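Pyoverdine synthetase F (Pseudomonas aeruginosa PAO1, PDB 6CUL) belongs to the pyoverdine system of its bacterium and has an alpha/beta fold built on a seven-stranded, mostly parallel sheet flanked by helices. Local coordinates at residues W10-A15 against V58-D63; P171-E176 against F234-K239. All blocks are in the same frame, centred on the assembly; numbering follows the deposited sequence.

Contact 1: residues W10-A15 against V58-D63; sequences WSLRNA and VIYDDD
D62 lays its carboxylate against the backbone N-H groups of L12 and R13, at the start of helix 12-17. D62 OD1 accepts L12 N at 2.7 Å through its syn lone pair, and D62 OD2 accepts R13 N at 2.9 Å, so one short acid holds two N-H groups that a first helical turn cannot pair internally. The guanidinium of R13 returns to the same oxygen. R13 CG lies between the backbone N and the carbonyl carbon (chi1 55°), and the chain runs extended to NE. R13 NH1 meets D62 OD2 at 2.9 Å, on the opposite face of the carboxylate plane from R13 N. R13 NH1 also bonds D61 OD1 (2.7 Å), and both acceptors lie at the edge of the guanidinium, whose plane is turned 85° from that of D62 and 40° from that of D61. S11 OG reaches D61 OD1 from the other face at 2.6 Å. Arginine suits this site because its flat, multi-hydrogen head joins two acids; the paired charges and the helix start probably favour ionised carboxylates. Beside this network, L12 CD1 lies over one face of the Y60 ring, 3.3 Å from Y60 CD2. W10 N donates to I59 O at 3.1 Å, while its indole rests against V58 and Y60 CB. W10 NE1, 3.9 Å from V58 CG1, is buried without a hydrogen-bond partner in the model. In the sheet, strand 55-60 runs between strands 6-9 and 103-105. S108 OG bonds D61 OD2 and L149 N bonds S11 OG, while helix 67-72 flanks the network through D69 and K72.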
ATOM      1  N   TRP A  10      -2.669   5.420  -3.084  1.00 37.04           N
ATOM      2  CA  TRP A  10      -1.325   4.968  -3.093  1.00 37.55           C
ATOM      3  C   TRP A  10      -0.309   5.948  -3.750  1.00 47.10           C
ATOM      4  O   TRP A  10      -0.599   6.618  -4.675  1.00 41.99           O
ATOM      5  CB  TRP A  10      -1.278   3.626  -3.734  1.00 37.04           C
ATOM      6  CG  TRP A  10      -1.565   3.644  -5.152  1.00 36.59           C
ATOM      7  CD1 TRP A  10      -2.163   4.608  -5.844  1.00 36.05           C
ATOM      8  CD2 TRP A  10      -1.288   2.610  -6.071  1.00 46.05           C
ATOM      9  NE1 TRP A  10      -2.275   4.266  -7.117  1.00 30.64           N
ATOM     10  CE2 TRP A  10      -1.746   3.028  -7.291  1.00 30.45           C
ATOM     11  CE3 TRP A  10      -0.743   1.342  -5.963  1.00 43.90           C
ATOM     12  CZ2 TRP A  10      -1.630   2.282  -8.368  1.00 31.97           C
ATOM     13  CZ3 TRP A  10      -0.649   0.614  -7.033  1.00 28.46           C
ATOM     14  CH2 TRP A  10      -1.080   1.069  -8.214  1.00 34.27           C
ATOM     15  N   SER A  11       0.880   5.984  -3.262  1.00 44.78           N
ATOM     16  CA  SER A  11       1.847   6.820  -3.840  1.00 37.26           C
ATOM     17  C   SER A  11       2.394   6.041  -4.997  1.00 39.55           C
ATOM     18  O   SER A  11       3.024   5.089  -4.751  1.00 37.64           O
ATOM     19  CB  SER A  11       2.992   7.015  -2.866  1.00 33.18           C
ATOM     20  OG  SER A  11       2.700   7.850  -1.816  1.00 38.44           O
ATOM     21  N   LEU A  12       2.271   6.503  -6.222  1.00 30.68           N
ATOM     22  CA  LEU A  12       2.793   5.794  -7.356  1.00 34.05           C
ATOM     23  C   LEU A  12       4.283   5.466  -7.248  1.00 33.55           C
ATOM     24  O   LEU A  12       4.686   4.455  -7.685  1.00 30.60           O
ATOM     25  CB  LEU A  12       2.591   6.605  -8.611  1.00 32.59           C
ATOM     26  CG  LEU A  12       1.188   6.799  -9.121  1.00 33.05           C
ATOM     27  CD1 LEU A  12       1.171   7.606 -10.362  1.00 41.40           C
ATOM     28  CD2 LEU A  12       0.475   5.501  -9.370  1.00 30.91           C
ATOM     29  N   ARG A  13       5.060   6.327  -6.637  1.00 36.31           N
ATOM     30  CA  ARG A  13       6.452   6.110  -6.468  1.00 27.35           C
ATOM     31  C   ARG A  13       6.753   4.846  -5.663  1.00 28.92           C
ATOM     32  O   ARG A  13       7.708   4.235  -5.915  1.00 27.24           O
ATOM     33  CB  ARG A  13       7.119   7.355  -5.908  1.00 29.14           C
ATOM     34  CG  ARG A  13       6.586   7.945  -4.625  1.00 32.69           C
ATOM     35  CD  ARG A  13       6.911   9.415  -4.522  1.00 27.20           C
ATOM     36  NE  ARG A  13       6.466  10.052  -3.333  1.00 17.49           N
ATOM     37  CZ  ARG A  13       5.227  10.304  -3.036  1.00 22.84           C
ATOM     38  NH1 ARG A  13       4.272  10.000  -3.837  1.00 24.04           N
ATOM     39  NH2 ARG A  13       4.958  10.860  -1.930  1.00 30.86           N
ATOM     40  N   ASN A  14       5.934   4.549  -4.673  1.00 29.50           N
ATOM     41  CA  ASN A  14       6.023   3.371  -3.894  1.00 28.91           C
ATOM     42  C   ASN A  14       5.727   2.109  -4.704  1.00 34.14           C
ATOM     43  O   ASN A  14       6.282   1.130  -4.470  1.00 34.44           O
ATOM     44  CB  ASN A  14       5.144   3.484  -2.697  1.00 40.21           C
ATOM     45  CG  ASN A  14       5.282   2.313  -1.788  1.00 34.04           C
ATOM     46  OD1 ASN A  14       4.399   1.570  -1.650  1.00 38.97           O
ATOM     47  ND2 ASN A  14       6.417   2.134  -1.233  1.00 26.15           N
ATOM     48  N   ALA A  15       4.785   2.162  -5.589  1.00 30.53           N
ATOM     49  CA  ALA A  15       4.516   1.082  -6.471  1.00 26.72           C
ATOM     50  C   ALA A  15       5.646   0.794  -7.442  1.00 28.67           C
ATOM     51  O   ALA A  15       5.793  -0.287  -7.837  1.00 22.66           O
ATOM     52  CB  ALA A  15       3.218   1.278  -7.169  1.00 31.89           C
ATOM     53  N   VAL A  58      -9.235   6.313  -7.426  1.00 44.12           N
ATOM     54  CA  VAL A  58      -7.912   5.762  -7.183  1.00 46.50           C
ATOM     55  C   VAL A  58      -6.928   6.927  -7.098  1.00 44.36           C
ATOM     56  O   VAL A  58      -6.273   7.257  -8.036  1.00 48.94           O
ATOM     57  CB  VAL A  58      -7.446   4.745  -8.276  1.00 37.73           C
ATOM     58  CG1 VAL A  58      -6.056   4.253  -7.986  1.00 45.81           C
ATOM     59  CG2 VAL A  58      -8.374   3.556  -8.386  1.00 29.76           C
ATOM     60  N   ILE A  59      -6.878   7.527  -5.949  1.00 31.74           N
ATOM     61  CA  ILE A  59      -6.047   8.632  -5.641  1.00 32.17           C
ATOM     62  C   ILE A  59      -4.547   8.306  -5.490  1.00 33.16           C
ATOM     63  O   ILE A  59      -4.180   7.300  -5.047  1.00 38.68           O
ATOM     64  CB  ILE A  59      -6.623   9.316  -4.391  1.00 33.34           C
ATOM     65  CG1 ILE A  59      -8.133   9.534  -4.542  1.00 41.50           C
ATOM     66  CG2 ILE A  59      -5.945  10.633  -4.110  1.00 40.47           C
ATOM     67  CD1 ILE A  59      -8.917   9.608  -3.293  1.00 34.54           C
ATOM     68  N   TYR A  60      -3.707   9.175  -5.955  1.00 40.17           N
ATOM     69  CA  TYR A  60      -2.295   8.997  -5.848  1.00 39.06           C
ATOM     70  C   TYR A  60      -1.733  10.364  -5.480  1.00 36.28           C
ATOM     71  O   TYR A  60      -2.206  11.333  -5.932  1.00 43.81           O
ATOM     72  CB  TYR A  60      -1.741   8.370  -7.122  1.00 35.39           C
ATOM     73  CG  TYR A  60      -1.507   9.294  -8.188  1.00 38.60           C
ATOM     74  CD1 TYR A  60      -2.493   9.724  -9.022  1.00 38.97           C
ATOM     75  CD2 TYR A  60      -0.284   9.793  -8.349  1.00 41.20           C
ATOM     76  CE1 TYR A  60      -2.197  10.637  -9.988  1.00 43.11           C
ATOM     77  CE2 TYR A  60       0.024  10.688  -9.308  1.00 37.05           C
ATOM     78  CZ  TYR A  60      -0.922  11.092 -10.117  1.00 41.52           C
ATOM     79  OH  TYR A  60      -0.512  11.969 -11.013  1.00 55.36           O
ATOM     80  N   ASP A  61      -0.753  10.436  -4.638  1.00 29.65           N
ATOM     81  CA  ASP A  61      -0.245  11.698  -4.260  1.00 36.70           C
ATOM     82  C   ASP A  61       0.983  12.275  -4.930  1.00 36.49           C
ATOM     83  O   ASP A  61       1.355  13.330  -4.585  1.00 33.68           O
ATOM     84  CB  ASP A  61       0.064  11.652  -2.794  1.00 38.42           C
ATOM     85  CG  ASP A  61       1.383  11.102  -2.511  1.00 35.01           C
ATOM     86  OD1 ASP A  61       1.688  10.032  -2.916  1.00 32.89           O
ATOM     87  OD2 ASP A  61       2.106  11.733  -1.851  1.00 29.29           O
ATOM     88  N   ASP A  62       1.551  11.618  -5.896  1.00 28.40           N
ATOM     89  CA  ASP A  62       2.780  12.093  -6.454  1.00 27.22           C
ATOM     90  C   ASP A  62       2.679  13.396  -7.197  1.00 40.66           C
ATOM     91  O   ASP A  62       1.654  13.713  -7.691  1.00 43.50           O
ATOM     92  CB  ASP A  62       3.329  11.053  -7.384  1.00 35.23           C
ATOM     93  CG  ASP A  62       3.227   9.692  -6.854  1.00 32.91           C
ATOM     94  OD1 ASP A  62       2.158   9.170  -6.689  1.00 29.39           O
ATOM     95  OD2 ASP A  62       4.240   9.130  -6.616  1.00 31.92           O
ATOM     96  N   ASP A  63       3.726  14.176  -7.240  1.00 44.95           N
ATOM     97  CA  ASP A  63       3.619  15.357  -8.058  1.00 44.25           C
ATOM     98  C   ASP A  63       4.710  15.480  -9.105  1.00 40.07           C
ATOM     99  O   ASP A  63       5.833  15.397  -8.796  1.00 43.58           O
ATOM    100  CB  ASP A  63       3.485  16.647  -7.237  1.00 50.45           C
ATOM    101  CG  ASP A  63       3.394  17.862  -8.112  1.00 42.93           C
ATOM    102  OD1 ASP A  63       2.372  18.195  -8.719  1.00 26.67           O
ATOM    103  OD2 ASP A  63       4.439  18.381  -8.313  1.00 33.62           O
TER

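Contact 2: residues P171-E176 against F234-K239; sequences PGVTRE and FHDVLK
V173 and R175 both converge on a single atom, D236 OD2. The methyl CG1 of V173, anti to the backbone N (chi1 176°), lies 3.4 Å from D236 OD2, and the two side chains cross at about a right angle. The other methyl, V173 CG2, packs instead on L238 CD1 at 4.0 Å, so the branched valine covers two neighbours at once. R175 and D236 meet tip to tip, but their flat groups are 77° apart: D236 OD2 sits over one face of the guanidinium, offset toward its rim, and 3.6 Å from R175 NE. The oxygen lies well off the guanidinium plane, so the long salt bridge is electrostatic and not hydrogen-bonded, and the arginine, exposed and extended from CG to NE, is suited to such a loose pairing. D236 departs from the usual staggered positions (chi1 -135°), and its other oxygen, OD1, is hydrogen-bonded to S220 OG, the firmer of its polar links. Aspartate has two oxygens, so OD1 can take the S220 bond while OD2 faces the loop. The loop after strand 166-170 therefore packs against the edge strand 233-241, beside S220 of strand 216-223. F234 and H235 both pair with F221 there, forming a classic beta bulge, while V237 faces away from the loop onto S259 and A263 of helix 248-271.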
ATOM      1  N   PRO A 171       2.273  -4.807   5.150  1.00 24.74           N
ATOM      2  CA  PRO A 171       3.008  -6.027   4.920  1.00 27.19           C
ATOM      3  C   PRO A 171       3.800  -6.589   6.089  1.00 25.32           C
ATOM      4  O   PRO A 171       4.957  -6.688   6.079  1.00 21.86           O
ATOM      5  CB  PRO A 171       3.918  -5.657   3.798  1.00 20.81           C
ATOM      6  CG  PRO A 171       4.154  -4.289   3.972  1.00 24.85           C
ATOM      7  CD  PRO A 171       3.042  -3.680   4.688  1.00 29.83           C
ATOM      8  N   GLY A 172       3.027  -7.009   7.051  1.00 24.83           N
ATOM      9  CA  GLY A 172       3.419  -7.637   8.264  1.00 27.22           C
ATOM     10  C   GLY A 172       2.387  -7.476   9.338  1.00 26.18           C
ATOM     11  O   GLY A 172       1.631  -6.590   9.329  1.00 21.97           O
ATOM     12  N   VAL A 173       2.466  -8.345  10.313  1.00 34.46           N
ATOM     13  CA  VAL A 173       1.544  -8.356  11.422  1.00 35.40           C
ATOM     14  C   VAL A 173       1.760  -7.114  12.216  1.00 29.67           C
ATOM     15  O   VAL A 173       2.808  -6.589  12.233  1.00 36.03           O
ATOM     16  CB  VAL A 173       1.677  -9.668  12.204  1.00 40.00           C
ATOM     17  CG1 VAL A 173       0.840  -9.744  13.435  1.00 45.68           C
ATOM     18  CG2 VAL A 173       1.300 -10.795  11.363  1.00 33.99           C
ATOM     19  N   THR A 174       0.742  -6.575  12.764  1.00 35.85           N
ATOM     20  CA  THR A 174       0.931  -5.415  13.560  1.00 39.04           C
ATOM     21  C   THR A 174       0.446  -5.508  14.999  1.00 42.94           C
ATOM     22  O   THR A 174       0.050  -4.549  15.519  1.00 47.92           O
ATOM     23  CB  THR A 174       0.278  -4.254  12.913  1.00 42.92           C
ATOM     24  OG1 THR A 174      -1.124  -4.401  12.962  1.00 42.75           O
ATOM     25  CG2 THR A 174       0.733  -4.145  11.523  1.00 43.94           C
ATOM     26  N   ARG A 175       0.428  -6.661  15.611  1.00 51.96           N
ATOM     27  CA  ARG A 175      -0.132  -6.810  16.946  1.00 49.75           C
ATOM     28  C   ARG A 175       0.934  -6.591  17.961  1.00 59.55           C
ATOM     29  O   ARG A 175       1.983  -7.181  17.828  1.00 60.50           O
ATOM     30  CB  ARG A 175      -0.704  -8.198  17.114  1.00 49.03           C
ATOM     31  CG  ARG A 175      -1.994  -8.423  16.394  1.00 50.41           C
ATOM     32  CD  ARG A 175      -2.372  -9.875  16.298  1.00 42.60           C
ATOM     33  NE  ARG A 175      -3.750  -9.920  15.913  1.00 38.17           N
ATOM     34  CZ  ARG A 175      -4.415 -10.984  15.554  1.00 34.82           C
ATOM     35  NH1 ARG A 175      -3.824 -12.124  15.492  1.00 38.19           N
ATOM     36  NH2 ARG A 175      -5.653 -10.868  15.213  1.00 43.79           N
ATOM     37  N   GLU A 176       0.641  -5.887  19.036  1.00 68.58           N
ATOM     38  CA  GLU A 176       1.734  -5.560  19.930  1.00 66.90           C
ATOM     39  C   GLU A 176       2.490  -6.722  20.458  1.00 63.70           C
ATOM     40  O   GLU A 176       3.677  -6.740  20.325  1.00 55.66           O
ATOM     41  CB  GLU A 176       1.298  -4.650  21.065  1.00 70.18           C
ATOM     42  CG  GLU A 176       0.223  -5.104  22.021  1.00 65.60           C
ATOM     43  CD  GLU A 176       0.131  -4.185  23.180  1.00 59.24           C
ATOM     44  OE1 GLU A 176       0.871  -4.385  24.140  1.00 66.71           O
ATOM     45  OE2 GLU A 176      -0.657  -3.257  23.134  1.00 69.03           O
ATOM     46  N   PHE A 234      -7.988  -4.914  12.305  1.00 25.15           N
ATOM     47  CA  PHE A 234      -9.268  -5.458  12.035  1.00 25.47           C
ATOM     48  C   PHE A 234      -9.228  -6.890  11.474  1.00 27.64           C
ATOM     49  O   PHE A 234     -10.107  -7.614  11.731  1.00 29.35           O
ATOM     50  CB  PHE A 234     -10.057  -4.511  11.161  1.00 38.66           C
ATOM     51  CG  PHE A 234     -11.290  -5.088  10.608  1.00 32.59           C
ATOM     52  CD1 PHE A 234     -12.440  -5.131  11.363  1.00 26.74           C
ATOM     53  CD2 PHE A 234     -11.308  -5.570   9.341  1.00 25.04           C
ATOM     54  CE1 PHE A 234     -13.574  -5.676  10.853  1.00 27.57           C
ATOM     55  CE2 PHE A 234     -12.436  -6.089   8.817  1.00 31.05           C
ATOM     56  CZ  PHE A 234     -13.572  -6.172   9.566  1.00 36.29           C
ATOM     57  N   HIS A 235      -8.268  -7.234  10.634  1.00 27.80           N
ATOM     58  CA  HIS A 235      -8.135  -8.558  10.112  1.00 30.92           C
ATOM     59  C   HIS A 235      -6.687  -8.836   9.829  1.00 31.75           C
ATOM     60  O   HIS A 235      -6.002  -7.980   9.354  1.00 25.33           O
ATOM     61  CB  HIS A 235      -8.999  -8.791   8.892  1.00 36.84           C
ATOM     62  CG  HIS A 235      -8.905 -10.165   8.337  1.00 33.15           C
ATOM     63  ND1 HIS A 235      -9.104 -11.272   9.098  1.00 31.81           N
ATOM     64  CD2 HIS A 235      -8.578 -10.607   7.117  1.00 39.12           C
ATOM     65  CE1 HIS A 235      -8.941 -12.339   8.363  1.00 37.83           C
ATOM     66  NE2 HIS A 235      -8.619 -11.964   7.156  1.00 30.27           N
ATOM     67  N   ASP A 236      -6.265 -10.038  10.147  1.00 30.86           N
ATOM     68  CA  ASP A 236      -4.898 -10.419  10.015  1.00 27.63           C
ATOM     69  C   ASP A 236      -4.600 -11.772   9.401  1.00 26.26           C
ATOM     70  O   ASP A 236      -5.283 -12.677   9.670  1.00 18.51           O
ATOM     71  CB  ASP A 236      -4.323 -10.421  11.389  1.00 38.47           C
ATOM     72  CG  ASP A 236      -3.032  -9.791  11.452  1.00 36.95           C
ATOM     73  OD1 ASP A 236      -2.591  -9.239  10.465  1.00 34.42           O
ATOM     74  OD2 ASP A 236      -2.449  -9.829  12.523  1.00 33.69           O
ATOM     75  N   VAL A 237      -3.555 -11.847   8.597  1.00 23.54           N
ATOM     76  CA  VAL A 237      -3.104 -13.056   7.961  1.00 20.58           C
ATOM     77  C   VAL A 237      -1.605 -13.215   8.146  1.00 28.27           C
ATOM     78  O   VAL A 237      -0.937 -12.290   8.167  1.00 26.57           O
ATOM     79  CB  VAL A 237      -3.508 -13.150   6.471  1.00 25.53           C
ATOM     80  CG1 VAL A 237      -3.068 -14.433   5.789  1.00 24.38           C
ATOM     81  CG2 VAL A 237      -4.983 -13.081   6.341  1.00 37.42           C
ATOM     82  N   LEU A 238      -1.176 -14.440   8.304  1.00 35.60           N
ATOM     83  CA  LEU A 238       0.178 -14.770   8.505  1.00 34.34           C
ATOM     84  C   LEU A 238       0.470 -16.049   7.874  1.00 28.68           C
ATOM     85  O   LEU A 238       0.636 -16.998   8.517  1.00 33.09           O
ATOM     86  CB  LEU A 238       0.458 -14.829   9.998  1.00 35.13           C
ATOM     87  CG  LEU A 238       1.843 -15.196  10.431  1.00 38.66           C
ATOM     88  CD1 LEU A 238       2.894 -14.230   9.969  1.00 40.20           C
ATOM     89  CD2 LEU A 238       1.940 -15.448  11.919  1.00 33.27           C
ATOM     90  N   LYS A 239       0.538 -16.069   6.587  1.00 27.75           N
ATOM     91  CA  LYS A 239       0.794 -17.271   5.844  1.00 29.78           C
ATOM     92  C   LYS A 239       2.035 -17.313   4.922  1.00 36.51           C
ATOM     93  O   LYS A 239       2.080 -18.064   4.011  1.00 34.62           O
ATOM     94  CB  LYS A 239      -0.451 -17.566   5.050  1.00 27.46           C
ATOM     95  CG  LYS A 239      -1.609 -17.773   5.926  1.00 25.25           C
ATOM     96  CD  LYS A 239      -2.776 -18.274   5.211  1.00 34.63           C
ATOM     97  CE  LYS A 239      -3.913 -18.571   6.140  1.00 41.66           C
ATOM     98  NZ  LYS A 239      -4.657 -17.425   6.675  1.00 46.94           N
TER

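In the fold
Both contacts involve the same mixed sheet, but on opposite sides of the chain's centre: contact 1 at the end of strand 55-60 in its parallel part, contact 2 along the antiparallel edge strand 233-241. Their centres are 24 Å apart and their nearest atoms about 8 Å, without touching. Along the chain, contact 1 closes before contact 2 opens. Contact 1 is the one near the bound molecules. R13 NE is hydrogen-bonded to a citric acid, probably from the crystallisation liquor, and the R13 side chain is about 8 Å from n-(4-{[(2-amino-4-oxo-1,4-dihydroquinazolin-6-yl)methyl]amino}benzene-1-carbonyl)-d-glutamic acid. R13 also touches K72, a residue of that ligand's pocket. D63, next along the chain from D62, forms a salt bridge with R112, another pocket residue.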